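Local atomic coordinates of hypothetical protein ST1066 (Sulfolobus tokodaii, PDB entry 2PJZ), a protein that probably binds and hydrolyses ATP as the nucleotide-binding subunit of an ABC transporter, putatively one that carries cobalt. Residues G30-L36 against K176-T182. Coordinates in Å, arbitrary orientation, origin at the centre of the assembly. Numbering follows the deposited sequence.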
loop_
_atom_site.group_PDB
_atom_site.type_symbol
_atom_site.label_atom_id
_atom_site.label_comp_id
_atom_site.label_asym_id
_atom_site.label_seq_id
_atom_site.Cartn_x
_atom_site.Cartn_y
_atom_site.Cartn_z
ATOM N N GLY A 30 6.316 8.752 -10.719
ATOM C CA GLY A 30 6.300 10.162 -10.323
ATOM C C GLY A 30 5.193 10.515 -9.344
ATOM O O GLY A 30 4.966 11.707 -9.060
ATOM N N GLU A 31 4.529 9.503 -8.782
ATOM C CA GLU A 31 3.352 9.744 -7.919
ATOM C C GLU A 31 3.152 8.490 -7.065
ATOM O O GLU A 31 3.627 7.423 -7.443
ATOM C CB GLU A 31 2.083 9.994 -8.759
ATOM C CG GLU A 31 1.589 8.790 -9.579
ATOM C CD GLU A 31 0.420 9.125 -10.487
ATOM O OE1 GLU A 31 -0.517 9.809 -10.032
ATOM O OE2 GLU A 31 0.441 8.714 -11.661
ATOM N N LYS A 32 2.445 8.626 -5.942
ATOM C CA LYS A 32 1.957 7.457 -5.172
ATOM C C LYS A 32 0.597 7.045 -5.670
ATOM O O LYS A 32 -0.235 7.893 -5.955
ATOM C CB LYS A 32 1.818 7.810 -3.694
ATOM C CG LYS A 32 3.139 7.905 -2.954
ATOM C CD LYS A 32 2.907 8.418 -1.513
ATOM C CE LYS A 32 3.540 9.799 -1.278
ATOM N NZ LYS A 32 2.729 11.053 -1.683
ATOM N N VAL A 33 0.357 5.747 -5.820
ATOM C CA VAL A 33 -1.003 5.314 -6.130
ATOM C C VAL A 33 -1.453 4.409 -4.976
ATOM O O VAL A 33 -0.611 3.836 -4.251
ATOM C CB VAL A 33 -1.132 4.618 -7.501
ATOM C CG1 VAL A 33 -0.645 5.558 -8.634
ATOM C CG2 VAL A 33 -0.377 3.244 -7.526
ATOM N N ILE A 34 -2.757 4.297 -4.803
ATOM C CA ILE A 34 -3.296 3.468 -3.740
ATOM C C ILE A 34 -3.944 2.237 -4.347
ATOM O O ILE A 34 -4.666 2.328 -5.338
ATOM C CB ILE A 34 -4.341 4.258 -2.889
ATOM C CG1 ILE A 34 -3.669 5.457 -2.225
ATOM C CG2 ILE A 34 -5.007 3.333 -1.821
ATOM C CD1 ILE A 34 -4.673 6.495 -1.706
ATOM N N ILE A 35 -3.660 1.067 -3.787
ATOM C CA ILE A 35 -4.302 -0.124 -4.291
ATOM C C ILE A 35 -5.260 -0.514 -3.181
ATOM O O ILE A 35 -4.829 -0.683 -2.032
ATOM C CB ILE A 35 -3.282 -1.267 -4.545
ATOM C CG1 ILE A 35 -2.358 -0.895 -5.720
ATOM C CG2 ILE A 35 -4.025 -2.598 -4.822
ATOM C CD1 ILE A 35 -1.308 -2.012 -6.039
ATOM N N LEU A 36 -6.550 -0.605 -3.539
ATOM C CA LEU A 36 -7.613 -0.898 -2.571
ATOM C C LEU A 36 -8.070 -2.299 -2.797
ATOM O O LEU A 36 -8.318 -2.699 -3.917
ATOM C CB LEU A 36 -8.840 0.025 -2.779
ATOM C CG LEU A 36 -8.658 1.504 -2.567
ATOM C CD1 LEU A 36 -9.931 2.258 -3.031
ATOM C CD2 LEU A 36 -8.323 1.772 -1.073
ATOM N N LYS A 176 8.121 10.502 -3.158
ATOM C CA LYS A 176 7.218 10.995 -4.177
ATOM C C LYS A 176 6.498 9.916 -4.966
ATOM O O LYS A 176 5.326 10.105 -5.301
ATOM C CB LYS A 176 7.927 11.944 -5.148
ATOM C CG LYS A 176 6.964 12.538 -6.206
ATOM C CD LYS A 176 7.624 13.605 -7.071
ATOM C CE LYS A 176 8.351 12.996 -8.247
ATOM N NZ LYS A 176 8.923 14.131 -9.048
ATOM N N GLU A 177 7.170 8.801 -5.257
ATOM C CA GLU A 177 6.569 7.759 -6.099
ATOM C C GLU A 177 6.364 6.512 -5.235
ATOM O O GLU A 177 7.154 6.245 -4.316
ATOM C CB GLU A 177 7.517 7.401 -7.243
ATOM C CG GLU A 177 7.117 6.211 -8.148
ATOM C CD GLU A 177 8.135 6.025 -9.256
ATOM O OE1 GLU A 177 8.383 7.010 -10.017
ATOM O OE2 GLU A 177 8.695 4.908 -9.371
ATOM N N GLY A 178 5.328 5.747 -5.535
ATOM C CA GLY A 178 5.216 4.440 -4.889
ATOM C C GLY A 178 3.811 3.932 -4.829
ATOM O O GLY A 178 2.921 4.373 -5.577
ATOM N N ILE A 179 3.607 2.965 -3.942
ATOM C CA ILE A 179 2.339 2.246 -3.898
ATOM C C ILE A 179 1.993 2.135 -2.438
ATOM O O ILE A 179 2.829 1.758 -1.619
ATOM C CB ILE A 179 2.457 0.826 -4.539
ATOM C CG1 ILE A 179 2.626 0.931 -6.065
ATOM C CG2 ILE A 179 1.169 -0.037 -4.225
ATOM C CD1 ILE A 179 3.099 -0.403 -6.687
ATOM N N LEU A 180 0.747 2.481 -2.104
ATOM C CA LEU A 180 0.251 2.349 -0.750
ATOM C C LEU A 180 -0.887 1.350 -0.842
ATOM O O LEU A 180 -1.787 1.553 -1.627
ATOM C CB LEU A 180 -0.301 3.696 -0.255
ATOM C CG LEU A 180 -0.748 3.803 1.214
ATOM C CD1 LEU A 180 -0.760 5.279 1.674
ATOM C CD2 LEU A 180 -2.139 3.164 1.445
ATOM N N VAL A 181 -0.865 0.284 -0.041
ATOM C CA VAL A 181 -1.967 -0.661 -0.088
ATOM C C VAL A 181 -2.800 -0.631 1.191
ATOM O O VAL A 181 -2.255 -0.533 2.279
ATOM C CB VAL A 181 -1.528 -2.136 -0.419
ATOM C CG1 VAL A 181 -0.575 -2.179 -1.629
ATOM C CG2 VAL A 181 -0.903 -2.821 0.764
ATOM N N THR A 182 -4.124 -0.743 1.035
ATOM C CA THR A 182 -5.034 -0.691 2.187
ATOM C C THR A 182 -6.396 -1.273 1.895
ATOM O O THR A 182 -6.867 -1.248 0.740
ATOM C CB THR A 182 -5.207 0.766 2.720
ATOM O OG1 THR A 182 -5.947 0.735 3.956
ATOM C CG2 THR A 182 -5.938 1.643 1.679
#
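Residues 32-36 and 177-182 are adjacent parallel beta strands, with N-to-C directions 20° apart. Five backbone hydrogen bonds join them in the usual parallel pattern. Gly178 N donates to Glu31 O (3.1 Å), and Val33 N to Gly178 O (2.9 Å). The same alternation continues through Leu180 and Ile35 to Thr182. Side chains in register share a face of the sheet. On the face of Ile34, Leu36, Leu180 and Thr182 the side chains lie side by side: Ile34 (m, t) brings CG1 to 4.3 Å from Leu180 CB. Leu36, also m, t, tilts CD2 to 3.6 Å from Thr182 CG2. Thr182 is t, and its OG1 is hydrogen-bonded to Glu154 OE1 and to Glu184 N. Gly178 lies beside Lys32, whose amine reaches Tyr194. The backbone angles of Gly178 (156/-162) would jam a CB against the preceding carbonyl. On the other face, the extended m, t side chain of Ile35 brings CD1 to 3.7 Å from Ile179 CG2. Val33 CG2 lies 4.1 Å from Ile179 CG1. At the start of the pair, Glu177 has chi1 and chi2 both t. This extended form lets OE1 accept a hydrogen bond from Gly30 N (2.8 Å), while OE2 takes the N terminus of Met1. The CA-to-CB bond of Glu31 points away from 176-182, and its OE2 forms a salt bridge with Lys195. The two strands are central in the mixed sheet of the P-loop NTPase fold. Strand 149-153 flanks 177-182, and strand 195-200 flanks 32-36. Strand 32-36 leads into the probable Walker A loop, and helix 43-50 after it packs on Ile179 and Val181.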